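Local coordinates for protein haloacid dehalogenase-like hydrolase (Salmonella enterica subsp. enterica serovar Typhi, PDB 4EZE) that probably hydrolyses O-phosphoserine to serine and phosphate with the help of magnesium, the last step of serine biosynthesis, at residues Asp97-Pro102 with Leu309-Glu314; Arg130-Ser135 with Gly161-Thr166; Asn273-Leu278 with Arg294-His299. One frame throughout, in Å; residues are numbered along the deposited sequence.

Contact 1 (Asp97-Pro102 with Leu309-Glu314); sequences DFFIKP and LLFLIE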
loop_
_atom_site.group_PDB
_atom_site.type_symbol
_atom_site.label_atom_id
_atom_site.label_comp_id
_atom_site.label_asym_id
_atom_site.label_seq_id
_atom_site.Cartn_x
_atom_site.Cartn_y
_atom_site.Cartn_z
ATOM N N ASP A 97 -10.246 -1.696 12.184
ATOM C CA ASP A 97 -9.987 -2.163 10.841
ATOM C C ASP A 97 -10.699 -3.481 10.674
ATOM O O ASP A 97 -10.997 -4.177 11.659
ATOM C CB ASP A 97 -8.481 -2.356 10.622
ATOM C CG ASP A 97 -7.777 -1.058 10.293
ATOM O OD1 ASP A 97 -8.245 -0.391 9.342
ATOM O OD2 ASP A 97 -6.774 -0.711 10.980
ATOM N N PHE A 98 -10.952 -3.859 9.432
ATOM C CA PHE A 98 -11.468 -5.198 9.224
ATOM C C PHE A 98 -11.036 -5.665 7.860
ATOM O O PHE A 98 -10.563 -4.863 7.041
ATOM C CB PHE A 98 -12.997 -5.199 9.313
ATOM C CG PHE A 98 -13.673 -4.398 8.212
ATOM C CD1 PHE A 98 -13.972 -4.978 7.000
ATOM C CD2 PHE A 98 -14.007 -3.066 8.404
ATOM C CE1 PHE A 98 -14.608 -4.260 6.008
ATOM C CE2 PHE A 98 -14.631 -2.341 7.411
ATOM C CZ PHE A 98 -14.936 -2.931 6.219
ATOM N N PHE A 99 -11.206 -6.960 7.619
ATOM C CA PHE A 99 -11.014 -7.514 6.293
ATOM C C PHE A 99 -12.095 -8.514 5.980
ATOM O O PHE A 99 -12.442 -9.364 6.813
ATOM C CB PHE A 99 -9.665 -8.195 6.190
ATOM C CG PHE A 99 -8.540 -7.239 6.053
ATOM C CD1 PHE A 99 -8.354 -6.551 4.866
ATOM C CD2 PHE A 99 -7.689 -6.991 7.117
ATOM C CE1 PHE A 99 -7.316 -5.649 4.729
ATOM C CE2 PHE A 99 -6.650 -6.089 6.985
ATOM C CZ PHE A 99 -6.464 -5.421 5.789
ATOM N N ILE A 100 -12.645 -8.393 4.784
ATOM C CA ILE A 100 -13.505 -9.426 4.258
ATOM C C ILE A 100 -12.598 -10.395 3.535
ATOM O O ILE A 100 -11.987 -10.058 2.532
ATOM C CB ILE A 100 -14.550 -8.860 3.303
ATOM C CG1 ILE A 100 -15.591 -8.062 4.093
ATOM C CG2 ILE A 100 -15.235 -9.988 2.546
ATOM C CD1 ILE A 100 -16.399 -7.144 3.199
ATOM N N LYS A 101 -12.484 -11.599 4.075
ATOM C CA LYS A 101 -11.583 -12.586 3.501
ATOM C C LYS A 101 -11.871 -12.822 2.020
ATOM O O LYS A 101 -12.979 -13.160 1.630
ATOM C CB LYS A 101 -11.662 -13.883 4.282
ATOM C CG LYS A 101 -10.744 -14.977 3.772
ATOM C CD LYS A 101 -10.793 -16.172 4.716
ATOM C CE LYS A 101 -10.008 -17.361 4.193
ATOM N NZ LYS A 101 -9.825 -18.373 5.273
ATOM N N PRO A 102 -10.860 -12.613 1.175
ATOM C CA PRO A 102 -11.065 -12.870 -0.229
ATOM C C PRO A 102 -11.273 -14.373 -0.503
ATOM O O PRO A 102 -10.764 -15.206 0.230
ATOM C CB PRO A 102 -9.757 -12.380 -0.864
ATOM C CG PRO A 102 -9.092 -11.531 0.167
ATOM C CD PRO A 102 -9.507 -12.121 1.472
ATOM N N LEU A 309 -1.610 -7.513 6.848
ATOM C CA LEU A 309 -1.646 -8.285 5.601
ATOM C C LEU A 309 -1.724 -9.799 5.887
ATOM O O LEU A 309 -2.128 -10.601 5.039
ATOM C CB LEU A 309 -0.434 -7.987 4.738
ATOM C CG LEU A 309 -0.310 -6.564 4.212
ATOM C CD1 LEU A 309 1.007 -6.454 3.479
ATOM C CD2 LEU A 309 -1.442 -6.283 3.252
ATOM N N LEU A 310 -1.346 -10.217 7.083
ATOM C CA LEU A 310 -1.548 -11.630 7.398
ATOM C C LEU A 310 -2.933 -12.133 6.987
ATOM O O LEU A 310 -3.053 -13.213 6.399
ATOM C CB LEU A 310 -1.349 -11.893 8.882
ATOM C CG LEU A 310 -1.244 -13.398 9.142
ATOM C CD1 LEU A 310 0.031 -13.916 8.512
ATOM C CD2 LEU A 310 -1.260 -13.681 10.624
ATOM N N PHE A 311 -3.978 -11.365 7.314
ATOM C CA PHE A 311 -5.367 -11.805 7.062
ATOM C C PHE A 311 -5.693 -12.058 5.606
ATOM O O PHE A 311 -6.713 -12.645 5.276
ATOM C CB PHE A 311 -6.378 -10.848 7.698
ATOM C CG PHE A 311 -6.265 -10.814 9.180
ATOM C CD1 PHE A 311 -5.502 -9.829 9.800
ATOM C CD2 PHE A 311 -6.821 -11.830 9.950
ATOM C CE1 PHE A 311 -5.345 -9.814 11.173
ATOM C CE2 PHE A 311 -6.675 -11.825 11.330
ATOM C CZ PHE A 311 -5.937 -10.820 11.946
ATOM N N LEU A 312 -4.817 -11.618 4.724
ATOM C CA LEU A 312 -5.106 -11.783 3.334
ATOM C C LEU A 312 -4.198 -12.849 2.716
ATOM O O LEU A 312 -4.273 -13.091 1.522
ATOM C CB LEU A 312 -4.922 -10.460 2.598
ATOM C CG LEU A 312 -5.691 -9.250 3.133
ATOM C CD1 LEU A 312 -5.059 -8.007 2.539
ATOM C CD2 LEU A 312 -7.158 -9.279 2.791
ATOM N N ILE A 313 -3.337 -13.477 3.508
ATOM C CA ILE A 313 -2.455 -14.486 2.925
ATOM C C ILE A 313 -2.363 -15.780 3.722
ATOM O O ILE A 313 -1.899 -16.791 3.195
ATOM C CB ILE A 313 -1.043 -13.938 2.660
ATOM C CG1 ILE A 313 -0.334 -13.627 3.972
ATOM C CG2 ILE A 313 -1.120 -12.694 1.783
ATOM C CD1 ILE A 313 1.113 -13.246 3.751
ATOM N N GLU A 314 -2.805 -15.745 4.976
ATOM C CA GLU A 314 -2.832 -16.935 5.846
ATOM C C GLU A 314 -4.267 -17.473 5.934
ATOM O O GLU A 314 -5.176 -16.751 6.321
ATOM C CB GLU A 314 -2.315 -16.601 7.249
ATOM C CG GLU A 314 -2.397 -17.759 8.243
ATOM C CD GLU A 314 -1.923 -19.080 7.624
ATOM O OE1 GLU A 314 -0.731 -19.197 7.277
ATOM O OE2 GLU A 314 -2.736 -20.011 7.476
#
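Phe99, Pro102, Phe311 and Leu312 meet through carbon alone, and no hydrogen bond joins strand 97-100 to the C-terminal 309-314. Phe99 and Leu312 share the main apolar contact. Leu312 CG stands 4.1 Å above one face of the Phe99 ring, displaced toward the rim, and the leucine methyls spread over one side of the ring, CD2 3.6 Å from Phe99 CD1 and CD1 3.9 Å from Phe99 CE1. The same CD2 methyl also reaches the proline ring, 3.9 Å from Pro102 CD, and so fills the corner between phenylalanine and proline. With CG of Leu312 anti to its carbonyl carbon (chi1 -54°), the branch swings back toward the strand although the CB bond does not aim there.

The aromatic pair touches differently. Phe311 offers its CB, 4.1 Å from Phe99 CD2, and then turns its ring away to meet Tyr27 and an edge-to-face partner, Tyr69, on the antiparallel sheet.

Backbone hydrogen bonds shape the C-terminal side from within. Leu312 N is bonded to Leu309 O at 2.9 Å, and Leu310 O accepts from both Ile313 N and Glu314 N, bonds that close the chain into tight turns around Phe311 and Leu312. Nearby charges tie the ends: Lys101 pairs with Asp315, and Glu314 with Lys194.

Leu312 also packs on Thr283 and Ile285 of strand 283-287. The contact is thus a hydrophobic-core junction in which the C-terminal tail fills the angle between an outermost strand of the N-terminal antiparallel sheet and the parallel sheet of the HAD Rossmann-like fold.

Contact 2 (Arg130-Ser135 with Gly161-Thr166); sequences RELGMS and GMLKGT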
loop_
_atom_site.group_PDB
_atom_site.type_symbol
_atom_site.label_atom_id
_atom_site.label_comp_id
_atom_site.label_asym_id
_atom_site.label_seq_id
_atom_site.Cartn_x
_atom_site.Cartn_y
_atom_site.Cartn_z
ATOM N N ARG A 130 13.285 19.550 1.237
ATOM C CA ARG A 130 13.426 20.218 2.517
ATOM C C ARG A 130 14.890 20.242 2.932
ATOM O O ARG A 130 15.368 21.227 3.477
ATOM C CB ARG A 130 12.531 19.630 3.612
ATOM C CG ARG A 130 11.952 20.722 4.513
ATOM C CD ARG A 130 11.159 20.197 5.699
ATOM N NE ARG A 130 11.938 19.217 6.442
ATOM C CZ ARG A 130 11.649 17.923 6.475
ATOM N NH1 ARG A 130 10.581 17.483 5.822
ATOM N NH2 ARG A 130 12.413 17.079 7.165
ATOM N N GLU A 131 15.609 19.166 2.646
ATOM C CA GLU A 131 17.036 19.124 2.917
ATOM C C GLU A 131 17.778 20.255 2.177
ATOM O O GLU A 131 18.807 20.730 2.638
ATOM C CB GLU A 131 17.604 17.777 2.490
ATOM C CG GLU A 131 19.085 17.611 2.744
ATOM C CD GLU A 131 19.365 17.209 4.172
ATOM O OE1 GLU A 131 18.406 17.182 4.976
ATOM O OE2 GLU A 131 20.537 16.916 4.487
ATOM N N LEU A 132 17.236 20.688 1.043
ATOM C CA LEU A 132 17.915 21.639 0.180
ATOM C C LEU A 132 17.382 23.056 0.314
ATOM O O LEU A 132 17.837 23.968 -0.380
ATOM C CB LEU A 132 17.818 21.184 -1.282
ATOM C CG LEU A 132 18.551 19.861 -1.506
ATOM C CD1 LEU A 132 18.691 19.512 -2.980
ATOM C CD2 LEU A 132 19.908 19.909 -0.832
ATOM N N GLY A 133 16.421 23.255 1.203
ATOM C CA GLY A 133 15.843 24.590 1.368
ATOM C C GLY A 133 14.808 24.954 0.302
ATOM O O GLY A 133 14.515 26.130 0.082
ATOM N N MET A 134 14.227 23.953 -0.357
ATOM C CA MET A 134 13.342 24.253 -1.483
ATOM C C MET A 134 11.915 23.777 -1.312
ATOM O O MET A 134 11.200 23.603 -2.298
ATOM C CB MET A 134 13.859 23.602 -2.735
ATOM C CG MET A 134 15.347 23.358 -2.768
ATOM S SD MET A 134 15.714 23.265 -4.522
ATOM C CE MET A 134 15.486 24.985 -4.970
ATOM N N SER A 135 11.503 23.557 -0.075
ATOM C CA SER A 135 10.189 23.001 0.179
ATOM C C SER A 135 9.082 23.840 -0.417
ATOM O O SER A 135 8.077 23.300 -0.865
ATOM C CB SER A 135 9.989 22.827 1.676
ATOM O OG SER A 135 10.959 21.917 2.153
ATOM N N GLY A 161 13.742 18.533 -12.099
ATOM C CA GLY A 161 14.530 19.634 -12.664
ATOM C C GLY A 161 15.056 20.569 -11.584
ATOM O O GLY A 161 16.119 21.162 -11.741
ATOM N N MET A 162 14.308 20.696 -10.488
ATOM C CA MET A 162 14.668 21.605 -9.395
ATOM C C MET A 162 15.814 21.045 -8.602
ATOM O O MET A 162 16.431 21.754 -7.825
ATOM C CB MET A 162 13.504 21.805 -8.421
ATOM C CG MET A 162 12.303 22.563 -8.976
ATOM S SD MET A 162 12.618 24.334 -9.066
ATOM C CE MET A 162 13.078 24.681 -7.369
ATOM N N LEU A 163 16.097 19.764 -8.796
ATOM C CA LEU A 163 17.084 19.078 -7.976
ATOM C C LEU A 163 18.404 18.826 -8.706
ATOM O O LEU A 163 19.321 18.181 -8.170
ATOM C CB LEU A 163 16.504 17.747 -7.494
ATOM C CG LEU A 163 15.167 17.820 -6.761
ATOM C CD1 LEU A 163 14.733 16.418 -6.351
ATOM C CD2 LEU A 163 15.256 18.735 -5.544
ATOM N N LYS A 164 18.496 19.314 -9.935
ATOM C CA LYS A 164 19.680 19.106 -10.734
ATOM C C LYS A 164 20.930 19.502 -9.958
ATOM O O LYS A 164 20.959 20.539 -9.307
ATOM C CB LYS A 164 19.584 19.936 -12.003
ATOM C CG LYS A 164 20.574 19.494 -13.069
ATOM C CD LYS A 164 20.572 20.447 -14.255
ATOM C CE LYS A 164 21.782 20.228 -15.159
ATOM N NZ LYS A 164 21.885 21.280 -16.216
ATOM N N GLY A 165 21.974 18.695 -10.041
ATOM C CA GLY A 165 23.189 18.958 -9.256
ATOM C C GLY A 165 23.257 18.396 -7.828
ATOM O O GLY A 165 24.296 18.490 -7.180
ATOM N N THR A 166 22.183 17.798 -7.318
ATOM C CA THR A 166 22.239 17.236 -5.966
ATOM C C THR A 166 23.215 16.074 -5.920
ATOM O O THR A 166 23.166 15.178 -6.759
ATOM C CB THR A 166 20.869 16.726 -5.507
ATOM O OG1 THR A 166 19.903 17.776 -5.596
ATOM C CG2 THR A 166 20.940 16.225 -4.090
#
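Leu132 and Met134 face Leu163, Thr166 and Met162 from the sharp bend that ends helix 124-131. Gly133 leaves the helix with positive phi (80°) in a Schellman motif, and Met134 follows at once as N-cap residue of helix 135-146, so the chain passes from one helix to the next within a few residues around Gly133. The opposing chain leaves helix 152-161 through two overlapping turns, type I over Gly161-Lys164 and type II over Leu163-Thr166, with Gly165 also at positive phi. Across the gap the backbones stay well apart, 8.6 Å between the CA atoms of Leu132 and Leu163, and the gap is bridged mainly by side chains.

Both bends belong to the helical cap inserted after the first strand of the HAD core, as in other phosphoserine phosphatases, and the contact joins two of its interhelical corners. Leu163 is buried, packed on Ile138, its side chain about 10 Å from that of Asp116, the predicted proton donor.

The CD1 methyl of Leu132 points at Thr166, 3.4 Å from OG1 and 4.1 Å from CG2, and comes no nearer than 4.4 Å to Leu163 CD2. Thr166 OG1 is already engaged: it donates to Leu163 O at 2.7 Å, tilted 19° from the carbonyl plane, and Thr166 N bonds to that same oxygen, a double grip that closes the turn and holds the hydroxyl in place beside the leucine methyl. Farther along, the two methionines meet through their terminal methyls, Met134 CE lying a tight 3.4 Å from Met162 CE. Met162 reaches there by folding at chi2 and chi3, resting against Gln137 and Ile141 of helix 135-146.

Contact 3 (Asn273-Leu278 with Arg294-His299); sequences NDLPML and REKIHH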
loop_
_atom_site.group_PDB
_atom_site.type_symbol
_atom_site.label_atom_id
_atom_site.label_comp_id
_atom_site.label_asym_id
_atom_site.label_seq_id
_atom_site.Cartn_x
_atom_site.Cartn_y
_atom_site.Cartn_z
ATOM N N ASN A 273 -2.399 8.096 -7.860
ATOM C CA ASN A 273 -1.589 7.481 -8.915
ATOM C C ASN A 273 -1.404 5.968 -8.719
ATOM O O ASN A 273 -0.752 5.316 -9.524
ATOM C CB ASN A 273 -0.243 8.198 -9.124
ATOM C CG ASN A 273 0.567 8.312 -7.859
ATOM O OD1 ASN A 273 0.559 7.414 -7.007
ATOM N ND2 ASN A 273 1.274 9.426 -7.718
ATOM N N ASP A 274 -2.031 5.432 -7.665
ATOM C CA ASP A 274 -2.000 4.016 -7.334
ATOM C C ASP A 274 -3.305 3.326 -7.778
ATOM O O ASP A 274 -3.361 2.095 -7.902
ATOM C CB ASP A 274 -1.804 3.817 -5.817
ATOM C CG ASP A 274 -0.391 4.146 -5.342
ATOM O OD1 ASP A 274 0.573 3.759 -6.013
ATOM O OD2 ASP A 274 -0.240 4.774 -4.270
ATOM N N LEU A 275 -4.359 4.098 -8.013
ATOM C CA LEU A 275 -5.662 3.468 -8.336
ATOM C C LEU A 275 -5.646 2.397 -9.456
ATOM O O LEU A 275 -6.203 1.300 -9.278
ATOM C CB LEU A 275 -6.734 4.513 -8.612
ATOM C CG LEU A 275 -7.305 5.186 -7.356
ATOM C CD1 LEU A 275 -8.201 6.349 -7.749
ATOM C CD2 LEU A 275 -8.100 4.206 -6.513
ATOM N N PRO A 276 -5.041 2.707 -10.618
ATOM C CA PRO A 276 -5.048 1.720 -11.703
ATOM C C PRO A 276 -4.412 0.418 -11.256
ATOM O O PRO A 276 -4.975 -0.659 -11.461
ATOM C CB PRO A 276 -4.203 2.391 -12.771
ATOM C CG PRO A 276 -4.496 3.837 -12.570
ATOM C CD PRO A 276 -4.567 4.021 -11.084
ATOM N N MET A 277 -3.258 0.535 -10.612
ATOM C CA MET A 277 -2.564 -0.611 -10.054
ATOM C C MET A 277 -3.366 -1.338 -8.973
ATOM O O MET A 277 -3.380 -2.563 -8.924
ATOM C CB MET A 277 -1.214 -0.173 -9.497
ATOM C CG MET A 277 -0.384 -1.291 -8.929
ATOM S SD MET A 277 1.265 -0.734 -8.466
ATOM C CE MET A 277 0.930 0.015 -6.870
ATOM N N LEU A 278 -4.027 -0.607 -8.092
ATOM C CA LEU A 278 -4.794 -1.282 -7.038
ATOM C C LEU A 278 -6.090 -1.887 -7.574
ATOM O O LEU A 278 -6.565 -2.926 -7.080
ATOM C CB LEU A 278 -5.132 -0.324 -5.897
ATOM C CG LEU A 278 -4.008 0.404 -5.176
ATOM C CD1 LEU A 278 -4.640 1.331 -4.158
ATOM C CD2 LEU A 278 -3.101 -0.579 -4.469
ATOM N N ARG A 294 -9.827 5.730 -0.756
ATOM C CA ARG A 294 -10.637 5.027 0.229
ATOM C C ARG A 294 -12.034 4.730 -0.354
ATOM O O ARG A 294 -12.739 3.833 0.095
ATOM C CB ARG A 294 -10.715 5.833 1.536
ATOM C CG ARG A 294 -9.401 5.907 2.324
ATOM C CD ARG A 294 -9.437 7.007 3.388
ATOM N NE ARG A 294 -8.377 6.894 4.396
ATOM C CZ ARG A 294 -8.574 6.468 5.649
ATOM N NH1 ARG A 294 -9.801 6.130 6.028
ATOM N NH2 ARG A 294 -7.557 6.383 6.525
ATOM N N GLU A 295 -12.435 5.484 -1.371
ATOM C CA GLU A 295 -13.776 5.306 -1.918
ATOM C C GLU A 295 -13.872 4.256 -3.003
ATOM O O GLU A 295 -14.906 3.606 -3.145
ATOM C CB GLU A 295 -14.361 6.623 -2.416
ATOM C CG GLU A 295 -14.835 7.535 -1.298
ATOM C CD GLU A 295 -15.754 8.628 -1.805
ATOM O OE1 GLU A 295 -16.576 8.336 -2.700
ATOM O OE2 GLU A 295 -15.653 9.772 -1.310
ATOM N N LYS A 296 -12.818 4.071 -3.784
ATOM C CA LYS A 296 -12.860 2.985 -4.760
ATOM C C LYS A 296 -12.314 1.670 -4.210
ATOM O O LYS A 296 -12.714 0.601 -4.667
ATOM C CB LYS A 296 -12.136 3.372 -6.049
ATOM C CG LYS A 296 -12.798 4.518 -6.791
ATOM C CD LYS A 296 -12.510 4.458 -8.281
ATOM C CE LYS A 296 -12.881 5.765 -8.965
ATOM N NZ LYS A 296 -12.053 6.898 -8.460
ATOM N N ILE A 297 -11.413 1.731 -3.230
ATOM C CA ILE A 297 -10.770 0.502 -2.754
ATOM C C ILE A 297 -11.218 0.097 -1.366
ATOM O O ILE A 297 -11.014 0.826 -0.401
ATOM C CB ILE A 297 -9.241 0.595 -2.780
ATOM C CG1 ILE A 297 -8.766 1.115 -4.147
ATOM C CG2 ILE A 297 -8.648 -0.757 -2.409
ATOM C CD1 ILE A 297 -8.866 0.118 -5.293
ATOM N N HIS A 298 -11.784 -1.101 -1.279
ATOM C CA HIS A 298 -12.554 -1.539 -0.127
ATOM C C HIS A 298 -11.802 -2.393 0.885
ATOM O O HIS A 298 -12.269 -2.590 2.019
ATOM C CB HIS A 298 -13.809 -2.247 -0.624
ATOM C CG HIS A 298 -14.691 -1.363 -1.442
ATOM N ND1 HIS A 298 -15.913 -1.771 -1.932
ATOM C CD2 HIS A 298 -14.539 -0.074 -1.829
ATOM C CE1 HIS A 298 -16.463 -0.779 -2.608
ATOM N NE2 HIS A 298 -15.650 0.261 -2.562
ATOM N N HIS A 299 -10.633 -2.885 0.491
ATOM C CA HIS A 299 -9.689 -3.421 1.484
ATOM C C HIS A 299 -8.840 -2.244 1.974
ATOM O O HIS A 299 -8.247 -1.537 1.163
ATOM C CB HIS A 299 -8.773 -4.454 0.844
ATOM C CG HIS A 299 -9.459 -5.727 0.456
ATOM N ND1 HIS A 299 -10.190 -6.480 1.353
ATOM C CD2 HIS A 299 -9.466 -6.419 -0.711
ATOM C CE1 HIS A 299 -10.634 -7.572 0.751
ATOM N NE2 HIS A 299 -10.215 -7.559 -0.504
#
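Leu275, Leu278 and Ile297 turn alike about their first torsion: CG of each leucine and CG1 of the isoleucine (chi1 -49°) swing to the side of the backbone N, opposite the carbonyl carbon, and from the two sides this brings their aliphatic branches together. In Ile297 a further turn at chi2 (-74°) swings CD1 over the backbone of the helix at Leu278, while CG1 lies between the leucines. Lys296, next to it, runs extended until chi4 (63°), where the chain bends and carries NZ to Leu275 CD1.

Ile297 is the hub. Its CD1 lies 3.8 Å from Leu278 CB, at the root of that side chain, and its CG1 serves two partners, being 3.9 Å from Leu275 CD2 and 4.1 Å from Leu278 CD1. Leu275 and Ile297 run antiparallel alongside one another, whereas Leu278 crosses the isoleucine at about a right angle. Leu275 divides its own methyls: CD2 faces Ile297 and also the base of the lysine, 4.1 Å from Lys296 CB, while CD1 lies 4.0 Å from Lys296 NZ. The exposed lysine thus crosses the leucine at about a right angle, touching it with CB and NZ, while Ile297 is buried.

Leu278 and Met277 also rest on Ala267 of the central parallel sheet, and Pro276 on helix 244-258. Leu278 N is bonded to Asp274 O at 2.8 Å, in the turn where Asp274 forms a salt bridge with Lys247. The side chain of Leu278 is about 7 Å from that of Asp114, the predicted nucleophile.

With no hydrogen bond crossing between the two segments, cohesion rests on dispersion and hydrophobic burial: helix 275-280 is joined through aliphatic side chains to the end of helix 291-296 and the residue after it, with the side chain of Leu278 about 9 Å from the bound sodium ion.

How the contacts relate
Contact 1 is buried and contact 3 partly so, and they adjoin: Ile100 O lies 3.3 Å from His299 CE1, so the 294-299 segment runs on to meet strand 97-100. Both pack against strand 283-287 or its neighbours in the parallel sheet, contact 1 with a leucine set among aromatic and proline rings where two sheets meet, contact 3 with aliphatic branches and a lysine at its margin. Contact 2 stands apart in the helical cap, its centre about 40 Å from that of contact 1 and on the opposite side of the chain's centre. Less buried than contact 1, it joins through methionine and leucine methyls, one of which lies against a threonine hydroxyl bonded within its own turn.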